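Local coordinates for uncharacterized protein (Thermus thermophilus HB8, PDB 6SCE) that is a DNA nuclease of type III CRISPR defence, switched on by binding cyclic oligoadenylate, probably through its CARF domains, at residues Leu293-Val298 with Pro363-Ala368; Val375-Asn380 with Ala398-Leu403. All blocks are in the same frame, centred on the assembly; numbering follows the deposited sequence. Where two conformers were deposited one is given.

Overall arrangement
From the N terminus, strand 293-297 comes first, and interaction 1 brings helix 354-370 back against it, closing a loop of 64 intervening residues. Interaction 2 opens only after that loop has closed: 375-380 pairs with 398-403 across 17 residues that include helix 384-393. The two loops follow in series, neither nesting nor crossing. The interaction centres lie about 10 Å apart, and strands 293-297 and 375-378 are neighbours in one sheet, where His376 N and O probably bond to Leu293 O and Leu295 N. Ala368 CB also packs on Val375 CG2. Together they tie a covering helix to three adjacent parallel strands, with Asn380, just past strand 375-378, and Tyr402 and Leu403 meeting the bound nucleotide of chain B.

Interaction 1 of 2, residues Leu293-Val298 with Pro363-Ala368; sequences LLLALV and PVVEEA
Val364 O is gripped by one bond within the helix, from Ala368 N at 2.9 Å, and this helical turn sets the two residues that Leu293 meets one above the other. The contact itself is wholly apolar. Leu293 points at the helix with CG anti to its carbonyl carbon, and a chi1 of -90°, well away from the staggered value, delivers CD2 between two partners. That methyl comes tip to tip with Ala368 CB at 3.5 Å, while 3.9 Å separates it from Val364 CG1, the two side chains crossing obliquely. Val364 CG1 stands anti to the backbone N, and it also lies 4.2 Å from Leu295 CD2. The other branch of Leu295, CD1, meets Val365 CG2 at 3.7 Å; here the side chains cross at about a right angle. The leucine thus forks over two successive helix residues. Helix and strand run nearly antiparallel, their short axes 163° apart and 10.8 Å from each other at closest approach. This is the packing of a Rossmann-like sheet: helix 354-370 belongs to the crossover between parallel strands 342-347 and 375-378 and passes back along the face that carries Leu293 and Leu295. Around the contact, Tyr318 of strand 316-321 touches Leu293, Leu295 and Val364, and Leu390 of helix 384-393 packs on Leu295. Glu366 and Glu367, which take no part in the apolar contact, form salt bridges with Arg395 and Arg370.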
ATOM      1  N   LEU A 293       5.949   3.002 -25.252  1.00 35.21           N
ATOM      2  CA  LEU A 293       4.877   3.539 -24.439  1.00 35.15           C
ATOM      3  C   LEU A 293       4.704   2.700 -23.191  1.00 32.40           C
ATOM      4  O   LEU A 293       4.857   1.477 -23.237  1.00 30.75           O
ATOM      5  CB  LEU A 293       3.551   3.416 -25.164  1.00 40.47           C
ATOM      6  CG  LEU A 293       3.060   4.514 -26.068  1.00 47.22           C
ATOM      7  CD1 LEU A 293       4.086   4.827 -27.115  1.00 50.48           C
ATOM      8  CD2 LEU A 293       1.761   4.060 -26.699  1.00 48.66           C
ATOM      9  N   LEU A 294       4.339   3.364 -22.108  1.00 29.90           N
ATOM     10  CA  LEU A 294       3.888   2.689 -20.882  1.00 28.69           C
ATOM     11  C   LEU A 294       2.506   3.207 -20.548  1.00 27.82           C
ATOM     12  O   LEU A 294       2.296   4.418 -20.447  1.00 29.95           O
ATOM     13  CB  LEU A 294       4.827   2.956 -19.726  1.00 27.93           C
ATOM     14  CG  LEU A 294       4.424   2.427 -18.341  1.00 28.11           C
ATOM     15  CD1 LEU A 294       4.196   0.917 -18.393  1.00 27.44           C
ATOM     16  CD2 LEU A 294       5.475   2.785 -17.311  1.00 28.97           C
ATOM     17  N   LEU A 295       1.572   2.286 -20.386  1.00 27.40           N
ATOM     18  CA  LEU A 295       0.231   2.580 -19.919  1.00 28.06           C
ATOM     19  C   LEU A 295       0.076   2.013 -18.510  1.00 28.47           C
ATOM     20  O   LEU A 295       0.422   0.867 -18.270  1.00 25.75           O
ATOM     21  CB  LEU A 295      -0.804   1.933 -20.816  1.00 30.27           C
ATOM     22  CG  LEU A 295      -0.581   1.970 -22.318  1.00 33.21           C
ATOM     23  CD1 LEU A 295      -1.748   1.278 -23.004  1.00 36.18           C
ATOM     24  CD2 LEU A 295      -0.404   3.375 -22.790  1.00 33.29           C
ATOM     25  N   ALA A 296      -0.431   2.826 -17.596  1.00 26.22           N
ATOM     26  CA  ALA A 296      -0.590   2.404 -16.217  1.00 27.14           C
ATOM     27  C   ALA A 296      -1.676   3.185 -15.505  1.00 27.61           C
ATOM     28  O   ALA A 296      -1.977   4.342 -15.877  1.00 27.78           O
ATOM     29  CB  ALA A 296       0.727   2.573 -15.459  1.00 25.64           C
ATOM     30  N   LEU A 297      -2.264   2.548 -14.484  0.50 26.31           N
ATOM     31  CA  LEU A 297      -3.119   3.226 -13.527  0.50 24.97           C
ATOM     32  C   LEU A 297      -2.202   3.781 -12.431  0.50 26.62           C
ATOM     33  O   LEU A 297      -1.029   3.389 -12.360  0.50 25.62           O
ATOM     34  CB  LEU A 297      -4.176   2.234 -13.014  0.50 24.87           C
ATOM     35  CG  LEU A 297      -4.801   1.751 -14.338  0.50 25.38           C
ATOM     36  CD1 LEU A 297      -4.820   0.262 -14.593  0.50 20.89           C
ATOM     37  CD2 LEU A 297      -6.101   2.455 -14.673  0.50 24.87           C
ATOM     38  N   VAL A 298      -2.709   4.708 -11.610  1.00 25.57           N
ATOM     39  CA  VAL A 298      -1.975   5.207 -10.465  1.00 26.23           C
ATOM     40  C   VAL A 298      -2.806   4.904  -9.233  1.00 25.69           C
ATOM     41  O   VAL A 298      -4.006   5.185  -9.178  1.00 25.99           O
ATOM     42  CB  VAL A 298      -1.645   6.710 -10.571  1.00 26.63           C
ATOM     43  CG1 VAL A 298      -0.951   7.194  -9.301  1.00 27.50           C
ATOM     44  CG2 VAL A 298      -0.741   6.959 -11.764  1.00 27.07           C
ATOM     45  N   PRO A 363      -7.722   3.614 -28.382  1.00 36.51           N
ATOM     46  CA  PRO A 363      -7.149   4.322 -29.538  1.00 39.04           C
ATOM     47  C   PRO A 363      -5.640   4.543 -29.455  1.00 38.74           C
ATOM     48  O   PRO A 363      -4.953   4.588 -30.488  1.00 38.60           O
ATOM     49  CB  PRO A 363      -7.881   5.674 -29.525  1.00 40.16           C
ATOM     50  CG  PRO A 363      -9.085   5.466 -28.679  1.00 40.59           C
ATOM     51  CD  PRO A 363      -8.677   4.454 -27.653  1.00 38.62           C
ATOM     52  N   VAL A 364      -5.123   4.677 -28.233  1.00 34.40           N
ATOM     53  CA  VAL A 364      -3.706   4.887 -28.019  1.00 35.65           C
ATOM     54  C   VAL A 364      -2.978   3.589 -28.376  1.00 36.34           C
ATOM     55  O   VAL A 364      -1.990   3.585 -29.107  1.00 38.11           O
ATOM     56  CB  VAL A 364      -3.433   5.315 -26.550  1.00 34.00           C
ATOM     57  CG1 VAL A 364      -1.953   5.287 -26.211  1.00 32.93           C
ATOM     58  CG2 VAL A 364      -4.055   6.661 -26.261  1.00 33.94           C
ATOM     59  N   VAL A 365      -3.492   2.473 -27.875  1.00 33.24           N
ATOM     60  CA  VAL A 365      -2.943   1.174 -28.202  1.00 33.86           C
ATOM     61  C   VAL A 365      -2.949   0.939 -29.723  1.00 37.18           C
ATOM     62  O   VAL A 365      -1.941   0.535 -30.302  1.00 36.45           O
ATOM     63  CB  VAL A 365      -3.744   0.064 -27.502  1.00 33.53           C
ATOM     64  CG1 VAL A 365      -3.341  -1.324 -27.980  1.00 35.15           C
ATOM     65  CG2 VAL A 365      -3.563   0.178 -26.000  1.00 33.27           C
ATOM     66  N   GLU A 366      -4.083   1.188 -30.347  1.00 40.03           N
ATOM     67  CA  GLU A 366      -4.239   0.892 -31.768  1.00 45.95           C
ATOM     68  C   GLU A 366      -3.284   1.738 -32.610  1.00 44.44           C
ATOM     69  O   GLU A 366      -2.618   1.207 -33.491  1.00 41.89           O
ATOM     70  CB  GLU A 366      -5.702   1.021 -32.212  1.00 47.16           C
ATOM     71  CG  GLU A 366      -6.492  -0.233 -31.828  1.00 55.89           C
ATOM     72  CD  GLU A 366      -8.004  -0.066 -31.836  1.00 59.19           C
ATOM     73  OE1 GLU A 366      -8.511   0.902 -32.438  1.00 59.26           O
ATOM     74  OE2 GLU A 366      -8.681  -0.922 -31.223  1.00 63.15           O
ATOM     75  N   GLU A 367      -3.186   3.024 -32.297  1.00 42.59           N
ATOM     76  CA  GLU A 367      -2.230   3.900 -32.969  1.00 41.70           C
ATOM     77  C   GLU A 367      -0.794   3.449 -32.717  1.00 44.32           C
ATOM     78  O   GLU A 367       0.009   3.382 -33.644  1.00 44.16           O
ATOM     79  CB  GLU A 367      -2.461   5.353 -32.564  1.00 40.81           C
ATOM     80  CG  GLU A 367      -1.493   6.360 -33.164  1.00 45.00           C
ATOM     81  CD  GLU A 367      -1.652   6.560 -34.668  1.00 46.55           C
ATOM     82  OE1 GLU A 367      -2.600   6.032 -35.262  1.00 47.49           O
ATOM     83  OE2 GLU A 367      -0.799   7.254 -35.250  1.00 50.83           O
ATOM     84  N   ALA A 368      -0.466   3.093 -31.477  1.00 41.42           N
ATOM     85  CA  ALA A 368       0.875   2.629 -31.169  1.00 41.38           C
ATOM     86  C   ALA A 368       1.265   1.397 -31.968  1.00 42.51           C
ATOM     87  O   ALA A 368       2.400   1.314 -32.476  1.00 46.19           O
ATOM     88  CB  ALA A 368       1.016   2.344 -29.686  1.00 42.16           C
TER

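Interaction 2 of 2, residues Val375-Asn380 with Ala398-Leu403; sequences VHANLN and ARAHYL. With nucleotides of chain B.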
ATOM      1  N   VAL A 375       4.206  -1.282 -26.895  1.00 35.85           N
ATOM      2  CA  VAL A 375       3.205  -0.843 -25.935  1.00 34.08           C
ATOM      3  C   VAL A 375       3.284  -1.703 -24.697  1.00 31.63           C
ATOM      4  O   VAL A 375       2.912  -2.874 -24.754  1.00 34.25           O
ATOM      5  CB  VAL A 375       1.780  -0.979 -26.490  1.00 37.11           C
ATOM      6  CG1 VAL A 375       0.778  -0.419 -25.482  1.00 38.70           C
ATOM      7  CG2 VAL A 375       1.648  -0.246 -27.789  1.00 41.24           C
ATOM      8  N   HIS A 376       3.734  -1.120 -23.589  1.00 31.38           N
ATOM      9  CA  HIS A 376       3.804  -1.818 -22.298  1.00 30.40           C
ATOM     10  C   HIS A 376       2.569  -1.447 -21.464  1.00 30.14           C
ATOM     11  O   HIS A 376       2.145  -0.297 -21.438  1.00 29.76           O
ATOM     12  CB  HIS A 376       5.062  -1.440 -21.528  1.00 31.51           C
ATOM     13  CG  HIS A 376       6.332  -1.813 -22.224  1.00 32.11           C
ATOM     14  ND1 HIS A 376       7.028  -2.965 -21.926  1.00 33.93           N
ATOM     15  CD2 HIS A 376       7.025  -1.197 -23.207  1.00 33.05           C
ATOM     16  CE1 HIS A 376       8.103  -3.033 -22.696  1.00 34.36           C
ATOM     17  NE2 HIS A 376       8.127  -1.975 -23.478  1.00 33.43           N
ATOM     18  N   ALA A 377       1.985  -2.430 -20.805  1.00 28.27           N
ATOM     19  CA  ALA A 377       0.832  -2.174 -19.982  1.00 27.39           C
ATOM     20  C   ALA A 377       1.074  -2.811 -18.636  1.00 28.69           C
ATOM     21  O   ALA A 377       1.234  -4.026 -18.523  1.00 28.34           O
ATOM     22  CB  ALA A 377      -0.440  -2.727 -20.625  1.00 28.77           C
ATOM     23  N   ASN A 378       1.104  -1.988 -17.608  1.00 25.38           N
ATOM     24  CA  ASN A 378       1.251  -2.486 -16.273  1.00 26.20           C
ATOM     25  C   ASN A 378      -0.147  -2.746 -15.676  1.00 26.16           C
ATOM     26  O   ASN A 378      -1.013  -1.878 -15.700  1.00 26.63           O
ATOM     27  CB  ASN A 378       1.987  -1.470 -15.401  1.00 26.99           C
ATOM     28  CG  ASN A 378       2.058  -1.922 -13.969  1.00 28.60           C
ATOM     29  OD1 ASN A 378       1.130  -1.669 -13.160  1.00 28.77           O
ATOM     30  ND2 ASN A 378       3.097  -2.683 -13.659  1.00 26.17           N
ATOM     31  N   LEU A 379      -0.334  -3.921 -15.101  1.00 24.71           N
ATOM     32  CA  LEU A 379      -1.626  -4.330 -14.555  1.00 25.53           C
ATOM     33  C   LEU A 379      -1.684  -4.404 -13.028  1.00 23.40           C
ATOM     34  O   LEU A 379      -2.616  -4.967 -12.467  1.00 25.00           O
ATOM     35  CB  LEU A 379      -2.036  -5.662 -15.192  1.00 26.61           C
ATOM     36  CG  LEU A 379      -2.221  -5.614 -16.712  1.00 28.78           C
ATOM     37  CD1 LEU A 379      -2.527  -6.983 -17.283  1.00 31.52           C
ATOM     38  CD2 LEU A 379      -3.337  -4.657 -17.107  1.00 32.96           C
ATOM     39  N   ASN A 380      -0.704  -3.802 -12.352  1.00 24.61           N
ATOM     40  CA  ASN A 380      -0.652  -3.792 -10.908  1.00 23.54           C
ATOM     41  C   ASN A 380      -1.548  -2.817 -10.212  1.00 25.37           C
ATOM     42  O   ASN A 380      -1.944  -3.084  -9.083  1.00 25.41           O
ATOM     43  CB  ASN A 380       0.737  -3.469 -10.385  1.00 23.04           C
ATOM     44  CG  ASN A 380       1.690  -4.641 -10.530  1.00 23.32           C
ATOM     45  OD1 ASN A 380       2.329  -4.760 -11.553  1.00 24.53           O
ATOM     46  ND2 ASN A 380       1.758  -5.498  -9.537  1.00 24.81           N
ATOM     47  N   ALA A 398       0.499  -5.894 -27.843  1.00 36.71           N
ATOM     48  CA  ALA A 398       0.746  -5.205 -26.573  1.00 35.21           C
ATOM     49  C   ALA A 398       1.497  -6.118 -25.609  1.00 34.59           C
ATOM     50  O   ALA A 398       1.411  -7.355 -25.663  1.00 36.70           O
ATOM     51  CB  ALA A 398      -0.559  -4.698 -25.951  1.00 33.70           C
ATOM     52  N   ARG A 399       2.274  -5.501 -24.738  1.00 32.38           N
ATOM     53  CA  ARG A 399       3.078  -6.227 -23.800  1.00 30.72           C
ATOM     54  C   ARG A 399       2.564  -5.978 -22.382  1.00 30.18           C
ATOM     55  O   ARG A 399       2.990  -5.025 -21.725  1.00 29.70           O
ATOM     56  CB  ARG A 399       4.519  -5.771 -23.925  1.00 31.48           C
ATOM     57  CG  ARG A 399       5.079  -5.934 -25.332  1.00 35.34           C
ATOM     58  CD  ARG A 399       6.208  -4.952 -25.553  1.00 40.02           C
ATOM     59  NE  ARG A 399       6.755  -5.056 -26.907  1.00 42.88           N
ATOM     60  CZ  ARG A 399       8.018  -5.341 -27.205  1.00 43.60           C
ATOM     61  NH1 ARG A 399       8.899  -5.543 -26.262  1.00 44.98           N
ATOM     62  NH2 ARG A 399       8.410  -5.389 -28.479  1.00 47.56           N
ATOM     63  N   ALA A 400       1.666  -6.829 -21.912  1.00 28.75           N
ATOM     64  CA  ALA A 400       1.127  -6.688 -20.530  1.00 26.94           C
ATOM     65  C   ALA A 400       1.947  -7.427 -19.479  1.00 27.95           C
ATOM     66  O   ALA A 400       2.447  -8.540 -19.711  1.00 27.95           O
ATOM     67  CB  ALA A 400      -0.307  -7.140 -20.479  1.00 28.08           C
ATOM     68  N   HIS A 401       2.114  -6.793 -18.309  1.00 25.22           N
ATOM     69  CA  HIS A 401       2.861  -7.422 -17.228  1.00 25.47           C
ATOM     70  C   HIS A 401       2.260  -7.095 -15.892  1.00 24.10           C
ATOM     71  O   HIS A 401       1.449  -6.175 -15.763  1.00 23.94           O
ATOM     72  CB  HIS A 401       4.330  -7.005 -17.259  1.00 26.13           C
ATOM     73  CG  HIS A 401       4.557  -5.567 -16.922  1.00 27.11           C
ATOM     74  ND1 HIS A 401       4.876  -4.623 -17.875  1.00 29.39           N
ATOM     75  CD2 HIS A 401       4.516  -4.908 -15.738  1.00 28.01           C
ATOM     76  CE1 HIS A 401       4.999  -3.437 -17.292  1.00 29.26           C
ATOM     77  NE2 HIS A 401       4.791  -3.583 -16.000  1.00 29.56           N
ATOM     78  N   TYR A 402       2.681  -7.851 -14.909  1.00 23.00           N
ATOM     79  CA  TYR A 402       2.266  -7.677 -13.535  1.00 24.32           C
ATOM     80  C   TYR A 402       3.456  -7.988 -12.652  1.00 24.91           C
ATOM     81  O   TYR A 402       3.956  -9.134 -12.630  1.00 24.12           O
ATOM     82  CB  TYR A 402       1.101  -8.617 -13.229  1.00 24.87           C
ATOM     83  CG  TYR A 402       0.565  -8.499 -11.828  1.00 25.15           C
ATOM     84  CD1 TYR A 402       1.115  -9.222 -10.793  1.00 22.75           C
ATOM     85  CD2 TYR A 402      -0.536  -7.673 -11.546  1.00 25.19           C
ATOM     86  CE1 TYR A 402       0.627  -9.126  -9.505  1.00 23.77           C
ATOM     87  CE2 TYR A 402      -1.018  -7.554 -10.247  1.00 23.63           C
ATOM     88  CZ  TYR A 402      -0.442  -8.277  -9.231  1.00 24.81           C
ATOM     89  OH  TYR A 402      -0.883  -8.178  -7.923  1.00 25.08           O
ATOM     90  N   LEU A 403       3.900  -7.006 -11.873  1.00 25.22           N
ATOM     91  CA  LEU A 403       4.951  -7.246 -10.885  1.00 24.95           C
ATOM     92  C   LEU A 403       4.459  -8.117  -9.770  1.00 26.22           C
ATOM     93  O   LEU A 403       3.462  -7.815  -9.128  1.00 25.13           O
ATOM     94  CB  LEU A 403       5.504  -5.946 -10.303  1.00 23.70           C
ATOM     95  CG  LEU A 403       6.592  -6.101  -9.218  1.00 25.54           C
ATOM     96  CD1 LEU A 403       7.917  -6.512  -9.836  1.00 27.14           C
ATOM     97  CD2 LEU A 403       6.796  -4.780  -8.490  1.00 26.49           C
TER
ATOM     98  P     A B   4      -2.544  -1.150  -5.187  1.00 24.10           P
ATOM     99  OP1   A B   4      -2.510  -1.541  -3.750  1.00 24.37           O
ATOM    100  OP2   A B   4      -1.702   0.007  -5.656  1.00 24.98           O
ATOM    101  O5'   A B   4      -2.218  -2.448  -6.061  1.00 24.33           O
ATOM    102  C5'   A B   4      -0.850  -2.877  -6.137  1.00 23.82           C
ATOM    103  C4'   A B   4      -0.837  -4.365  -6.394  1.00 22.03           C
ATOM    104  O4'   A B   4       0.499  -4.777  -6.802  1.00 24.07           O
ATOM    105  C3'   A B   4      -1.181  -5.189  -5.160  1.00 22.84           C
ATOM    106  O3'   A B   4      -1.880  -6.401  -5.427  1.00 22.79           O
ATOM    107  C2'   A B   4       0.216  -5.529  -4.634  1.00 24.16           C
ATOM    108  O2'   A B   4       0.214  -6.624  -3.747  1.00 24.40           O
ATOM    109  C1'   A B   4       0.918  -5.815  -5.949  1.00 23.12           C
ATOM    110  N9    A B   4       2.372  -5.846  -5.876  1.00 25.46           N
ATOM    111  C8    A B   4       3.151  -6.864  -6.364  1.00 24.03           C
ATOM    112  N7    A B   4       4.426  -6.687  -6.128  1.00 23.12           N
ATOM    113  C5    A B   4       4.493  -5.499  -5.407  1.00 24.55           C
ATOM    114  C6    A B   4       5.571  -4.776  -4.854  1.00 26.67           C
ATOM    115  N6    A B   4       6.848  -5.169  -4.904  1.00 26.05           N
ATOM    116  N1    A B   4       5.273  -3.636  -4.179  1.00 26.50           N
ATOM    117  C2    A B   4       3.990  -3.257  -4.098  1.00 27.21           C
ATOM    118  N3    A B   4       2.898  -3.842  -4.598  1.00 25.22           N
ATOM    119  C4    A B   4       3.219  -4.968  -5.250  1.00 24.54           C
ATOM    120  P     A B   1      -3.303  -6.456  -6.159  1.00 24.09           P
ATOM    121  OP1   A B   1      -3.146  -7.007  -7.543  1.00 23.76           O
ATOM    122  OP2   A B   1      -4.026  -5.132  -6.024  1.00 24.41           O
ATOM    123  O5'   A B   1      -4.034  -7.588  -5.304  1.00 23.88           O
ATOM    124  C5'   A B   1      -4.784  -7.272  -4.134  1.00 24.02           C
ATOM    125  C4'   A B   1      -4.744  -8.469  -3.214  1.00 24.50           C
ATOM    126  O4'   A B   1      -3.421  -8.579  -2.626  1.00 24.59           O
ATOM    127  C3'   A B   1      -5.745  -8.382  -2.057  1.00 23.01           C
ATOM    128  O3'   A B   1      -6.885  -9.181  -2.396  1.00 23.23           O
ATOM    129  C2'   A B   1      -4.935  -8.913  -0.865  1.00 24.17           C
ATOM    130  O2'   A B   1      -5.037 -10.316  -0.756  1.00 23.16           O
ATOM    131  C1'   A B   1      -3.513  -8.497  -1.221  1.00 25.21           C
ATOM    132  N9    A B   1      -3.153  -7.136  -0.819  1.00 26.34           N
ATOM    133  C8    A B   1      -2.524  -6.205  -1.597  1.00 26.73           C
ATOM    134  N7    A B   1      -2.322  -5.081  -0.958  1.00 26.70           N
ATOM    135  C5    A B   1      -2.825  -5.296   0.314  1.00 27.68           C
ATOM    136  C6    A B   1      -2.904  -4.474   1.455  1.00 32.04           C
ATOM    137  N6    A B   1      -2.464  -3.220   1.482  1.00 35.07           N
ATOM    138  N1    A B   1      -3.467  -5.002   2.570  1.00 32.04           N
ATOM    139  C2    A B   1      -3.919  -6.264   2.515  1.00 32.06           C
ATOM    140  N3    A B   1      -3.910  -7.120   1.493  1.00 26.71           N
ATOM    141  C4    A B   1      -3.344  -6.566   0.409  1.00 25.01           C
TER
HETATM  142  O   HOH W   1       4.102  -3.699 -28.367  1.00 41.86           O
HETATM  143  O   HOH W   2       5.594  -4.793 -20.412  1.00 35.53           O
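His376 and Arg399 lie side by side on one face of the parallel strand pair, pointing the same way, with ring and guanidinium planes 52° apart. The arginine passes CD over a ring face, offset toward the rim, in a CH-pi contact 3.9 Å from His376 CE1. Two residues on, Asn378 and His401 cross obliquely, amide and ring planes 68° apart. His401 takes the crowded rotamer, CG between N and the carbonyl carbon, which folds its ring flat over Ala377 O and over Asn378 CA, 4.0 Å from the centroid. A water in the plane of both imidazoles joins His376 ND1 to His401 ND1, at 2.8 and 2.6 Å, and donates to Arg399 O. Past the end of strand 375-378, Asn378 OD1 closes an Asx turn with Asn380 N. The Asn380 amide then reads the backbone of Leu403 like another strand residue: OD1 accepts from Leu403 N (2.8 Å) and from Asn378 ND2, while ND2 donates to Leu403 O (2.9 Å) and to O4' of A4 of chain B (3.1 Å). These four bonds fix the amide's rotation, with ND2 over the centre of the Tyr402 ring, whose OH donates to OP1 of A1 of chain B (2.6 Å). An alanine at Asn380, without the amide that bonds Leu403 and this O4', would probably leave the strand end and the bound sugar less firmly held. The pair is the start and finish of a beta-alpha-beta unit through helix 384-393, with helix 303-312 over the histidine face and strands 293-297 and 407-410 flanking it.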